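Local coordinates for protein glucoamylase (Thermoanaerobacterium thermosaccharolyticum, PDB 1LF6) that catalyses the hydrolysis of terminal alpha-1,4-linked glucose residues from the non-reducing ends of glucan chains, releasing beta-D-glucose, at residues R343-V348 and N653-A657; A361-D366 and L404-R410; P401-S405 and S416-P420; R410-Y414 and Y460-N465. All blocks are in the same frame, centred on the assembly; numbering follows the deposited sequence.

Helix 342-355 comes first in chain order, and its segment 343-348 opens contact 1, which closes only at 653-657, about 300 residues later, bringing the first of the barrel helices discussed here next to a late one. The other three contacts all fall within that long span. Contact 2 runs from 361-366 on helix 358-375 to 404-410 at the end of helix 395-407. Contact 3 starts on that same helix, sharing Leu404 and Ser405 with contact 2, and reaches helix 414-428. Contact 4 opens at 410-414, before contact 3 has closed, and ends at 460-465, the end of helix 445-464, so contacts 3 and 4 cross. Contacts 2 and 4 follow in series through shared Arg410.

Contact 1. Residues R343-V348 and N653-A657; sequences RDLYHV and NWAHA
This is a buried helix-helix contact in the catalytic domain, between 343-348 of helix 342-355 and 653-657, the start of helix 653-668. The segments run nearly parallel, at 29°, with axes 8.7 Å apart; the nearest CA pairs are Asp344-Trp654, 5.6 Å, and Val348-Ala657, 5.2 Å. His347 (chi1 m) and Trp654 (chi1 t, chi2 3°) form an offset stack: the imidazole and the indole five-membered ring have centroids 4.0 Å apart and planes at 7°. Such a parallel approach of helices distant in sequence is consistent with neighbouring inner helices of the (alpha/alpha)6 barrel of family GH15. Arg343 CD lies 3.7 Å from Trp654 CH2, while its guanidinium, with Trp654 CZ3 near its edge, hydrogen-bonds Gln394 and salt-bridges Asp396, its side chain about 4 Å from that of Glu438, the probable proton donor. A water bridges Asp344 OD1 (2.7 Å) and Trp654 N (2.8 Å). One turn on, Ala657 CB sits 3.6 Å from His347 O and 3.9 Å from Val348 CA.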
loop_
_atom_site.group_PDB
_atom_site.type_symbol
_atom_site.label_atom_id
_atom_site.label_comp_id
_atom_site.label_asym_id
_atom_site.label_seq_id
_atom_site.Cartn_x
_atom_site.Cartn_y
_atom_site.Cartn_z
ATOM N N ARG A 343 -0.951 13.948 1.802
ATOM C CA ARG A 343 -1.006 13.562 3.210
ATOM C C ARG A 343 -0.162 12.317 3.465
ATOM O O ARG A 343 0.765 12.345 4.275
ATOM C CB ARG A 343 -2.470 13.326 3.634
ATOM C CG ARG A 343 -2.650 12.749 5.042
ATOM C CD ARG A 343 -4.129 12.586 5.403
ATOM N NE ARG A 343 -4.910 12.068 4.276
ATOM C CZ ARG A 343 -5.692 12.812 3.502
ATOM N NH1 ARG A 343 -5.818 14.113 3.730
ATOM N NH2 ARG A 343 -6.335 12.256 2.489
ATOM N N ASP A 344 -0.469 11.234 2.765
ATOM C CA ASP A 344 0.286 9.999 2.946
ATOM C C ASP A 344 1.772 10.199 2.659
ATOM O O ASP A 344 2.621 9.719 3.402
ATOM C CB ASP A 344 -0.283 8.890 2.050
ATOM C CG ASP A 344 -1.715 8.525 2.419
ATOM O OD1 ASP A 344 -2.007 7.324 2.604
ATOM O OD2 ASP A 344 -2.544 9.447 2.529
ATOM N N LEU A 345 2.081 10.917 1.584
ATOM C CA LEU A 345 3.468 11.172 1.205
ATOM C C LEU A 345 4.198 11.907 2.332
ATOM O O LEU A 345 5.342 11.594 2.663
ATOM C CB LEU A 345 3.501 11.995 -0.090
ATOM C CG LEU A 345 4.834 12.237 -0.802
ATOM C CD1 LEU A 345 5.512 10.907 -1.111
ATOM C CD2 LEU A 345 4.582 13.013 -2.091
ATOM N N TYR A 346 3.518 12.883 2.918
ATOM C CA TYR A 346 4.052 13.675 4.023
ATOM C C TYR A 346 4.467 12.767 5.175
ATOM O O TYR A 346 5.573 12.879 5.709
ATOM C CB TYR A 346 2.977 14.669 4.492
ATOM C CG TYR A 346 3.219 15.329 5.836
ATOM C CD1 TYR A 346 4.223 16.287 6.006
ATOM C CD2 TYR A 346 2.426 15.007 6.939
ATOM C CE1 TYR A 346 4.427 16.911 7.243
ATOM C CE2 TYR A 346 2.622 15.622 8.177
ATOM C CZ TYR A 346 3.623 16.574 8.321
ATOM O OH TYR A 346 3.813 17.183 9.541
ATOM N N HIS A 347 3.572 11.862 5.551
ATOM C CA HIS A 347 3.840 10.941 6.644
ATOM C C HIS A 347 4.966 9.976 6.293
ATOM O O HIS A 347 5.829 9.687 7.124
ATOM C CB HIS A 347 2.554 10.193 6.996
ATOM C CG HIS A 347 1.501 11.076 7.596
ATOM N ND1 HIS A 347 1.703 11.778 8.768
ATOM C CD2 HIS A 347 0.253 11.393 7.179
ATOM C CE1 HIS A 347 0.623 12.486 9.046
ATOM N NE2 HIS A 347 -0.274 12.270 8.098
ATOM N N VAL A 348 4.962 9.488 5.057
ATOM C CA VAL A 348 6.000 8.574 4.597
ATOM C C VAL A 348 7.343 9.318 4.666
ATOM O O VAL A 348 8.330 8.785 5.158
ATOM C CB VAL A 348 5.707 8.097 3.145
ATOM C CG1 VAL A 348 6.944 7.394 2.549
ATOM C CG2 VAL A 348 4.516 7.133 3.155
ATOM N N ASN A 653 0.961 1.986 3.618
ATOM C CA ASN A 653 2.215 2.704 3.799
ATOM C C ASN A 653 2.220 3.735 4.918
ATOM O O ASN A 653 3.206 3.861 5.643
ATOM C CB ASN A 653 2.642 3.330 2.470
ATOM C CG ASN A 653 2.974 2.275 1.420
ATOM O OD1 ASN A 653 3.334 1.142 1.761
ATOM N ND2 ASN A 653 2.870 2.638 0.149
ATOM N N TRP A 654 1.121 4.461 5.067
ATOM C CA TRP A 654 1.004 5.458 6.120
ATOM C C TRP A 654 1.105 4.791 7.502
ATOM O O TRP A 654 1.725 5.341 8.427
ATOM C CB TRP A 654 -0.329 6.196 5.950
ATOM C CG TRP A 654 -0.610 7.290 6.931
ATOM C CD1 TRP A 654 0.207 7.751 7.927
ATOM C CD2 TRP A 654 -1.827 8.034 7.035
ATOM N NE1 TRP A 654 -0.431 8.735 8.648
ATOM C CE2 TRP A 654 -1.681 8.927 8.121
ATOM C CE3 TRP A 654 -3.030 8.032 6.315
ATOM C CZ2 TRP A 654 -2.697 9.809 8.502
ATOM C CZ3 TRP A 654 -4.037 8.904 6.694
ATOM C CH2 TRP A 654 -3.865 9.782 7.779
ATOM N N ALA A 655 0.519 3.604 7.641
ATOM C CA ALA A 655 0.564 2.891 8.914
ATOM C C ALA A 655 1.989 2.421 9.237
ATOM O O ALA A 655 2.414 2.441 10.391
ATOM C CB ALA A 655 -0.385 1.703 8.880
ATOM N N HIS A 656 2.720 1.985 8.221
ATOM C CA HIS A 656 4.094 1.549 8.431
ATOM C C HIS A 656 4.956 2.749 8.790
ATOM O O HIS A 656 5.872 2.646 9.606
ATOM C CB HIS A 656 4.622 0.843 7.182
ATOM C CG HIS A 656 4.223 -0.598 7.105
ATOM N ND1 HIS A 656 4.813 -1.572 7.885
ATOM C CD2 HIS A 656 3.238 -1.218 6.414
ATOM C CE1 HIS A 656 4.204 -2.727 7.681
ATOM N NE2 HIS A 656 3.244 -2.540 6.793
ATOM N N ALA A 657 4.647 3.892 8.186
ATOM C CA ALA A 657 5.378 5.119 8.460
ATOM C C ALA A 657 5.093 5.519 9.903
ATOM O O ALA A 657 5.992 5.940 10.637
ATOM C CB ALA A 657 4.934 6.223 7.497
HETATM O O HOH W 1 -0.616 5.039 2.892
#

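Contact 2. Residues A361-D366 and L404-R410; sequences ANRSLD and LSYRLKR
Leu365 (chi1 t, chi2 p) projects from helix 358-375 over the end of helix 395-407: its CD1 lies 3.9 Å from Leu404 CD2 and 3.5 Å from Ser405 OG (hydrogen-bonded to Pro401 O), its CD2 3.8 Å from both Leu408 CD1 and Arg410 CG. Leu365 is nearest Ser405 (CA to CA 7.1 Å), and Asn362 is nearest Leu408 (7.2 Å). Ala361 CB extends the apolar patch, 4.1 Å from Leu408 CD1. Segment 361-366 is helical throughout, whereas 404-410 is helical to Arg407 and then ends in a Schellman motif: Lys409 takes positive phi (52/38), with Arg410 N bonded to Ser405 O (2.8 Å) and Lys409 N to Tyr406 O (3.0 Å). In the (alpha/alpha)6 barrel this joins two helices consecutive in the chain. The turn directs Arg410 (chi1 to chi3 all m) back across the interface. Arg410 NH1 donates to Asn362 OD1 (2.8 Å, 161°), and Arg410 NH2 makes a salt bridge to Asp366 OD2 (3.0 Å); a weak bond from Arg410 NH1 reaches Asp366 OD1 at 3.4 Å. Asp412 is a second acidic partner of the guanidinium. A water accepts from Asn362 ND2 (3.1 Å) and donates to Leu408 O (2.7 Å).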
loop_
_atom_site.group_PDB
_atom_site.type_symbol
_atom_site.label_atom_id
_atom_site.label_comp_id
_atom_site.label_asym_id
_atom_site.label_seq_id
_atom_site.Cartn_x
_atom_site.Cartn_y
_atom_site.Cartn_z
ATOM N N ALA A 361 13.028 11.576 1.398
ATOM C CA ALA A 361 12.064 12.586 1.817
ATOM C C ALA A 361 12.135 13.794 0.879
ATOM O O ALA A 361 11.105 14.338 0.474
ATOM C CB ALA A 361 12.342 13.014 3.244
ATOM N N ASN A 362 13.352 14.208 0.526
ATOM C CA ASN A 362 13.531 15.347 -0.373
ATOM C C ASN A 362 12.986 15.081 -1.765
ATOM O O ASN A 362 12.435 15.976 -2.405
ATOM C CB ASN A 362 15.009 15.735 -0.474
ATOM C CG ASN A 362 15.399 16.777 0.547
ATOM O OD1 ASN A 362 14.802 17.853 0.605
ATOM N ND2 ASN A 362 16.403 16.469 1.359
ATOM N N ARG A 363 13.147 13.852 -2.240
ATOM C CA ARG A 363 12.639 13.505 -3.553
ATOM C C ARG A 363 11.115 13.593 -3.528
ATOM O O ARG A 363 10.496 14.043 -4.492
ATOM C CB ARG A 363 13.079 12.094 -3.925
ATOM C CG ARG A 363 13.451 11.937 -5.388
ATOM C CD ARG A 363 14.037 10.558 -5.635
ATOM N NE ARG A 363 15.084 10.258 -4.667
ATOM C CZ ARG A 363 15.029 9.267 -3.782
ATOM N NH1 ARG A 363 13.975 8.467 -3.737
ATOM N NH2 ARG A 363 16.035 9.083 -2.936
ATOM N N SER A 364 10.507 13.169 -2.423
ATOM C CA SER A 364 9.054 13.228 -2.329
ATOM C C SER A 364 8.616 14.691 -2.271
ATOM O O SER A 364 7.583 15.055 -2.834
ATOM C CB SER A 364 8.551 12.457 -1.100
ATOM O OG SER A 364 8.720 13.193 0.096
ATOM N N LEU A 365 9.403 15.536 -1.607
ATOM C CA LEU A 365 9.066 16.955 -1.527
ATOM C C LEU A 365 9.179 17.583 -2.910
ATOM O O LEU A 365 8.313 18.363 -3.322
ATOM C CB LEU A 365 9.986 17.692 -0.550
ATOM C CG LEU A 365 9.696 19.183 -0.339
ATOM C CD1 LEU A 365 8.270 19.368 0.158
ATOM C CD2 LEU A 365 10.687 19.770 0.665
ATOM N N ASP A 366 10.245 17.242 -3.627
ATOM C CA ASP A 366 10.446 17.774 -4.970
ATOM C C ASP A 366 9.349 17.312 -5.925
ATOM O O ASP A 366 9.034 17.998 -6.897
ATOM C CB ASP A 366 11.823 17.365 -5.490
ATOM C CG ASP A 366 12.928 18.226 -4.916
ATOM O OD1 ASP A 366 13.998 17.681 -4.581
ATOM O OD2 ASP A 366 12.718 19.454 -4.804
ATOM N N LEU A 404 6.722 20.044 5.568
ATOM C CA LEU A 404 7.844 19.194 5.181
ATOM C C LEU A 404 9.006 20.062 4.671
ATOM O O LEU A 404 10.163 19.784 4.955
ATOM C CB LEU A 404 7.411 18.209 4.088
ATOM C CG LEU A 404 8.442 17.178 3.614
ATOM C CD1 LEU A 404 8.932 16.351 4.778
ATOM C CD2 LEU A 404 7.808 16.276 2.551
ATOM N N SER A 405 8.689 21.108 3.914
ATOM C CA SER A 405 9.713 22.002 3.398
ATOM C C SER A 405 10.489 22.596 4.568
ATOM O O SER A 405 11.708 22.771 4.507
ATOM C CB SER A 405 9.079 23.125 2.575
ATOM O OG SER A 405 8.563 22.626 1.356
ATOM N N TYR A 406 9.772 22.897 5.643
ATOM C CA TYR A 406 10.386 23.464 6.828
ATOM C C TYR A 406 11.317 22.474 7.529
ATOM O O TYR A 406 12.443 22.813 7.878
ATOM C CB TYR A 406 9.309 23.937 7.808
ATOM C CG TYR A 406 9.837 24.153 9.202
ATOM C CD1 TYR A 406 9.650 23.192 10.195
ATOM C CD2 TYR A 406 10.587 25.287 9.514
ATOM C CE1 TYR A 406 10.200 23.348 11.456
ATOM C CE2 TYR A 406 11.144 25.454 10.773
ATOM C CZ TYR A 406 10.949 24.478 11.735
ATOM O OH TYR A 406 11.536 24.620 12.965
ATOM N N ARG A 407 10.842 21.251 7.743
ATOM C CA ARG A 407 11.655 20.249 8.416
ATOM C C ARG A 407 12.884 19.843 7.607
ATOM O O ARG A 407 13.919 19.501 8.174
ATOM C CB ARG A 407 10.806 19.021 8.751
ATOM C CG ARG A 407 9.736 19.298 9.797
ATOM C CD ARG A 407 9.289 18.006 10.445
ATOM N NE ARG A 407 10.388 17.371 11.160
ATOM C CZ ARG A 407 10.601 16.061 11.185
ATOM N NH1 ARG A 407 9.789 15.243 10.530
ATOM N NH2 ARG A 407 11.630 15.570 11.860
ATOM N N LEU A 408 12.771 19.879 6.285
ATOM C CA LEU A 408 13.896 19.534 5.427
ATOM C C LEU A 408 14.748 20.778 5.161
ATOM O O LEU A 408 15.742 20.719 4.441
ATOM C CB LEU A 408 13.394 18.942 4.105
ATOM C CG LEU A 408 12.889 17.494 4.215
ATOM C CD1 LEU A 408 12.220 17.063 2.929
ATOM C CD2 LEU A 408 14.056 16.587 4.536
ATOM N N LYS A 409 14.352 21.897 5.765
ATOM C CA LYS A 409 15.056 23.164 5.606
ATOM C C LYS A 409 15.259 23.516 4.142
ATOM O O LYS A 409 16.297 24.057 3.752
ATOM C CB LYS A 409 16.405 23.118 6.332
ATOM C CG LYS A 409 16.261 22.998 7.839
ATOM C CD LYS A 409 17.602 23.052 8.541
ATOM C CE LYS A 409 17.426 22.986 10.055
ATOM N NZ LYS A 409 18.727 23.117 10.774
ATOM N N ARG A 410 14.253 23.208 3.333
ATOM C CA ARG A 410 14.295 23.491 1.905
ATOM C C ARG A 410 13.703 24.863 1.629
ATOM O O ARG A 410 12.633 24.988 1.027
ATOM C CB ARG A 410 13.517 22.413 1.140
ATOM C CG ARG A 410 14.179 21.045 1.178
ATOM C CD ARG A 410 15.475 21.074 0.392
ATOM N NE ARG A 410 15.237 21.490 -0.987
ATOM C CZ ARG A 410 14.774 20.693 -1.943
ATOM N NH1 ARG A 410 14.500 19.434 -1.700
ATOM N NH2 ARG A 410 14.567 21.153 -3.153
HETATM O O HOH W 2 17.139 18.736 3.319
#

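Contact 3. Residues P401-S405 and S416-P420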
loop_
_atom_site.group_PDB
_atom_site.type_symbol
_atom_site.label_atom_id
_atom_site.label_comp_id
_atom_site.label_asym_id
_atom_site.label_seq_id
_atom_site.Cartn_x
_atom_site.Cartn_y
_atom_site.Cartn_z
ATOM N N PRO A 401 2.884 19.836 2.644
ATOM C CA PRO A 401 4.131 20.039 1.905
ATOM C C PRO A 401 4.931 21.230 2.442
ATOM O O PRO A 401 6.163 21.243 2.360
ATOM C CB PRO A 401 3.658 20.216 0.459
ATOM C CG PRO A 401 2.200 20.586 0.591
ATOM C CD PRO A 401 1.730 19.755 1.734
ATOM N N ILE A 402 4.237 22.220 3.002
ATOM C CA ILE A 402 4.919 23.384 3.562
ATOM C C ILE A 402 5.652 22.963 4.828
ATOM O O ILE A 402 6.798 23.344 5.047
ATOM C CB ILE A 402 3.942 24.518 3.961
ATOM C CG1 ILE A 402 3.149 25.005 2.749
ATOM C CG2 ILE A 402 4.735 25.669 4.583
ATOM C CD1 ILE A 402 2.077 26.034 3.100
ATOM N N ILE A 403 4.972 22.180 5.661
ATOM C CA ILE A 403 5.554 21.707 6.909
ATOM C C ILE A 403 6.792 20.859 6.618
ATOM O O ILE A 403 7.794 20.955 7.326
ATOM C CB ILE A 403 4.523 20.883 7.723
ATOM C CG1 ILE A 403 3.293 21.756 8.021
ATOM C CG2 ILE A 403 5.144 20.390 9.031
ATOM C CD1 ILE A 403 2.158 21.015 8.692
ATOM N N LEU A 404 6.722 20.044 5.568
ATOM C CA LEU A 404 7.844 19.194 5.181
ATOM C C LEU A 404 9.006 20.062 4.671
ATOM O O LEU A 404 10.163 19.784 4.955
ATOM C CB LEU A 404 7.411 18.209 4.088
ATOM C CG LEU A 404 8.442 17.178 3.614
ATOM C CD1 LEU A 404 8.932 16.351 4.778
ATOM C CD2 LEU A 404 7.808 16.276 2.551
ATOM N N SER A 405 8.689 21.108 3.914
ATOM C CA SER A 405 9.713 22.002 3.398
ATOM C C SER A 405 10.489 22.596 4.568
ATOM O O SER A 405 11.708 22.771 4.507
ATOM C CB SER A 405 9.079 23.125 2.575
ATOM O OG SER A 405 8.563 22.626 1.356
ATOM N N SER A 416 8.346 28.497 -5.467
ATOM C CA SER A 416 7.604 27.495 -6.224
ATOM C C SER A 416 6.648 26.608 -5.426
ATOM O O SER A 416 5.723 26.029 -6.000
ATOM C CB SER A 416 8.582 26.601 -6.992
ATOM O OG SER A 416 9.384 25.841 -6.102
ATOM N N LEU A 417 6.853 26.510 -4.115
ATOM C CA LEU A 417 6.012 25.643 -3.292
ATOM C C LEU A 417 5.305 26.315 -2.115
ATOM O O LEU A 417 4.075 26.325 -2.036
ATOM C CB LEU A 417 6.861 24.477 -2.772
ATOM C CG LEU A 417 6.236 23.293 -2.018
ATOM C CD1 LEU A 417 5.656 23.735 -0.675
ATOM C CD2 LEU A 417 5.169 22.667 -2.890
ATOM N N VAL A 418 6.090 26.874 -1.204
ATOM C CA VAL A 418 5.556 27.505 -0.005
ATOM C C VAL A 418 4.606 28.671 -0.227
ATOM O O VAL A 418 3.463 28.634 0.236
ATOM C CB VAL A 418 6.704 27.955 0.926
ATOM C CG1 VAL A 418 6.143 28.616 2.174
ATOM C CG2 VAL A 418 7.570 26.743 1.298
ATOM N N LYS A 419 5.060 29.700 -0.935
ATOM C CA LYS A 419 4.216 30.868 -1.167
ATOM C C LYS A 419 2.907 30.549 -1.891
ATOM O O LYS A 419 1.839 30.966 -1.450
ATOM C CB LYS A 419 5.002 31.949 -1.921
ATOM C CG LYS A 419 4.206 33.208 -2.221
ATOM C CD LYS A 419 5.134 34.415 -2.372
ATOM C CE LYS A 419 4.434 35.571 -3.064
ATOM N NZ LYS A 419 3.115 35.892 -2.459
ATOM N N PRO A 420 2.962 29.811 -3.010
ATOM C CA PRO A 420 1.683 29.524 -3.673
ATOM C C PRO A 420 0.686 28.744 -2.802
ATOM O O PRO A 420 -0.514 29.027 -2.820
ATOM C CB PRO A 420 2.101 28.763 -4.935
ATOM C CG PRO A 420 3.465 28.211 -4.591
ATOM C CD PRO A 420 4.100 29.319 -3.803
#
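Two bumps on helix 414-428, Leu417 and Val418, share this interface almost equally. Leu417 CD1 enters a shallow hollow on helix 395-407 lined by Pro401, Ile402 and Ser405, lying 4.2 Å from Pro401 CB, 4.0 Å from Pro401 O, 4.4 Å from Ile402 CG1 and 3.7 Å from Ser405 OG. That hydroxyl can line an apolar hollow because it is satisfied within its own helix: Ser405 OG donates to Pro401 O at 2.9 Å. Val418 makes the second bump. Its CG1 meets Ile402 CG2 at 4.1 Å and its CG2 meets Ser405 CB, also at 4.1 Å, so the valine rests across residues on successive turns. The backbones come close here, Ile402 CA to Val418 CA 5.5 Å, although the segment axes stay 9.5 Å apart. Both helices are irregular: a wider pi-type turn spans 416-418, with Leu417 at phi/psi -124/-61, and hydrogen bonding to the preceding turn is missing at 401, 402 and 420. Helix 358-375 adds packing on Pro401, Ser405 and Leu417, and helix 445-464 on Ile402 and Val418. The segments cross at 127°, so the chain largely reverses direction between two helices joined by a short connection; such helical hairpins are the repeating units of the (alpha/alpha)6 barrel of this glycosidase family.

Contact 4. Residues R410-Y414 and Y460-N465; sequences RYDLY and YIAEQN
Within the (alpha/alpha)6 barrel, the connection from helix 395-407 to helix 414-428 packs on the C-terminal end of helix 445-464. Residues 411-413 form a 3-10 turn, Leu413 is the N-cap of the next helix, and Asn465 the first residue past helix 445-464. Tyr411 and Ile461 are nearest, CA to CA 5.8 Å. Apolar contacts dominate. Tyr411 (chi1 m, -48°) has CD1 4.0 Å from Ile461 CG1; Tyr414 (chi1 t) brings CD1 to 3.6 Å from Ile461 CG2 and CE1 to 3.6 Å from Ala462 CB, while its hydroxyl bonds to Asp467. Among ring interactions, Gln464 CG makes a CH-pi contact 3.9 Å from the Tyr411 centroid, 2° off the normal, and the Tyr411 and Tyr460 rings meet obliquely at 52°, centroids 5.9 Å apart. Of the polar links, a water lies 2.7 Å from Tyr411 OH and, weakly, 3.5 Å from Tyr460 OH. Asn465 ND2 donates twice, to Ile461 O within its segment (2.7 Å) and to Tyr411 O across the interface (3.3 Å, 153°).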
loop_
_atom_site.group_PDB
_atom_site.type_symbol
_atom_site.label_atom_id
_atom_site.label_comp_id
_atom_site.label_asym_id
_atom_site.label_seq_id
_atom_site.Cartn_x
_atom_site.Cartn_y
_atom_site.Cartn_z
ATOM N N ARG A 410 14.253 23.208 3.333
ATOM C CA ARG A 410 14.295 23.491 1.905
ATOM C C ARG A 410 13.703 24.863 1.629
ATOM O O ARG A 410 12.633 24.988 1.027
ATOM C CB ARG A 410 13.517 22.413 1.140
ATOM C CG ARG A 410 14.179 21.045 1.178
ATOM C CD ARG A 410 15.475 21.074 0.392
ATOM N NE ARG A 410 15.237 21.490 -0.987
ATOM C CZ ARG A 410 14.774 20.693 -1.943
ATOM N NH1 ARG A 410 14.500 19.434 -1.700
ATOM N NH2 ARG A 410 14.567 21.153 -3.153
ATOM N N TYR A 411 14.416 25.894 2.067
ATOM C CA TYR A 411 13.971 27.275 1.888
ATOM C C TYR A 411 14.054 27.712 0.435
ATOM O O TYR A 411 13.577 28.788 0.063
ATOM C CB TYR A 411 14.818 28.208 2.759
ATOM C CG TYR A 411 14.970 27.725 4.179
ATOM C CD1 TYR A 411 13.873 27.230 4.887
ATOM C CD2 TYR A 411 16.205 27.769 4.824
ATOM C CE1 TYR A 411 14.003 26.790 6.201
ATOM C CE2 TYR A 411 16.345 27.332 6.140
ATOM C CZ TYR A 411 15.243 26.846 6.821
ATOM O OH TYR A 411 15.370 26.426 8.122
ATOM N N ASP A 412 14.661 26.867 -0.386
ATOM C CA ASP A 412 14.809 27.147 -1.809
ATOM C C ASP A 412 13.485 26.932 -2.541
ATOM O O ASP A 412 13.332 27.344 -3.685
ATOM C CB ASP A 412 15.879 26.226 -2.391
ATOM C CG ASP A 412 15.546 24.761 -2.191
ATOM O OD1 ASP A 412 15.201 24.081 -3.182
ATOM O OD2 ASP A 412 15.617 24.290 -1.038
ATOM N N LEU A 413 12.528 26.291 -1.875
ATOM C CA LEU A 413 11.230 26.019 -2.492
ATOM C C LEU A 413 10.162 27.055 -2.140
ATOM O O LEU A 413 8.979 26.870 -2.440
ATOM C CB LEU A 413 10.742 24.624 -2.087
ATOM C CG LEU A 413 11.610 23.432 -2.498
ATOM C CD1 LEU A 413 11.005 22.150 -1.946
ATOM C CD2 LEU A 413 11.725 23.373 -4.022
ATOM N N TYR A 414 10.584 28.154 -1.521
ATOM C CA TYR A 414 9.650 29.200 -1.119
ATOM C C TYR A 414 8.791 29.748 -2.259
ATOM O O TYR A 414 7.567 29.814 -2.136
ATOM C CB TYR A 414 10.401 30.358 -0.451
ATOM C CG TYR A 414 9.488 31.478 -0.011
ATOM C CD1 TYR A 414 8.568 31.288 1.019
ATOM C CD2 TYR A 414 9.516 32.719 -0.651
ATOM C CE1 TYR A 414 7.699 32.300 1.399
ATOM C CE2 TYR A 414 8.650 33.739 -0.277
ATOM C CZ TYR A 414 7.742 33.523 0.748
ATOM O OH TYR A 414 6.874 34.521 1.117
ATOM N N TYR A 460 7.925 31.164 8.679
ATOM C CA TYR A 460 9.330 30.938 9.009
ATOM C C TYR A 460 10.169 30.951 7.737
ATOM O O TYR A 460 11.204 31.609 7.669
ATOM C CB TYR A 460 9.503 29.584 9.695
ATOM C CG TYR A 460 10.933 29.265 10.079
ATOM C CD1 TYR A 460 11.440 29.640 11.323
ATOM C CD2 TYR A 460 11.780 28.585 9.200
ATOM C CE1 TYR A 460 12.753 29.345 11.686
ATOM C CE2 TYR A 460 13.096 28.286 9.552
ATOM C CZ TYR A 460 13.576 28.667 10.797
ATOM O OH TYR A 460 14.873 28.370 11.156
ATOM N N ILE A 461 9.713 30.207 6.734
ATOM C CA ILE A 461 10.420 30.125 5.461
ATOM C C ILE A 461 10.417 31.469 4.739
ATOM O O ILE A 461 11.393 31.826 4.082
ATOM C CB ILE A 461 9.799 29.053 4.546
ATOM C CG1 ILE A 461 9.934 27.673 5.198
ATOM C CG2 ILE A 461 10.483 29.070 3.185
ATOM C CD1 ILE A 461 9.267 26.556 4.417
ATOM N N ALA A 462 9.319 32.212 4.860
ATOM C CA ALA A 462 9.230 33.521 4.223
ATOM C C ALA A 462 10.306 34.429 4.810
ATOM O O ALA A 462 10.943 35.190 4.086
ATOM C CB ALA A 462 7.860 34.129 4.445
ATOM N N GLU A 463 10.501 34.342 6.124
ATOM C CA GLU A 463 11.509 35.148 6.802
ATOM C C GLU A 463 12.915 34.785 6.333
ATOM O O GLU A 463 13.765 35.662 6.172
ATOM C CB GLU A 463 11.407 34.971 8.320
ATOM C CG GLU A 463 10.204 35.668 8.933
ATOM C CD GLU A 463 10.145 35.527 10.442
ATOM O OE1 GLU A 463 9.184 36.050 11.053
ATOM O OE2 GLU A 463 11.057 34.894 11.019
ATOM N N GLN A 464 13.154 33.494 6.113
ATOM C CA GLN A 464 14.456 33.027 5.648
ATOM C C GLN A 464 14.740 33.636 4.284
ATOM O O GLN A 464 15.891 33.874 3.924
ATOM C CB GLN A 464 14.474 31.499 5.539
ATOM C CG GLN A 464 14.294 30.794 6.869
ATOM C CD GLN A 464 15.455 31.027 7.815
ATOM O OE1 GLN A 464 15.324 30.872 9.030
ATOM N NE2 GLN A 464 16.605 31.390 7.260
ATOM N N ASN A 465 13.676 33.888 3.530
ATOM C CA ASN A 465 13.787 34.473 2.200
ATOM C C ASN A 465 13.634 35.990 2.264
ATOM O O ASN A 465 13.537 36.667 1.239
ATOM C CB ASN A 465 12.722 33.863 1.288
ATOM C CG ASN A 465 13.056 32.440 0.881
ATOM O OD1 ASN A 465 13.720 32.214 -0.131
ATOM N ND2 ASN A 465 12.614 31.474 1.678
HETATM O O HOH W 3 17.471 26.482 9.800
#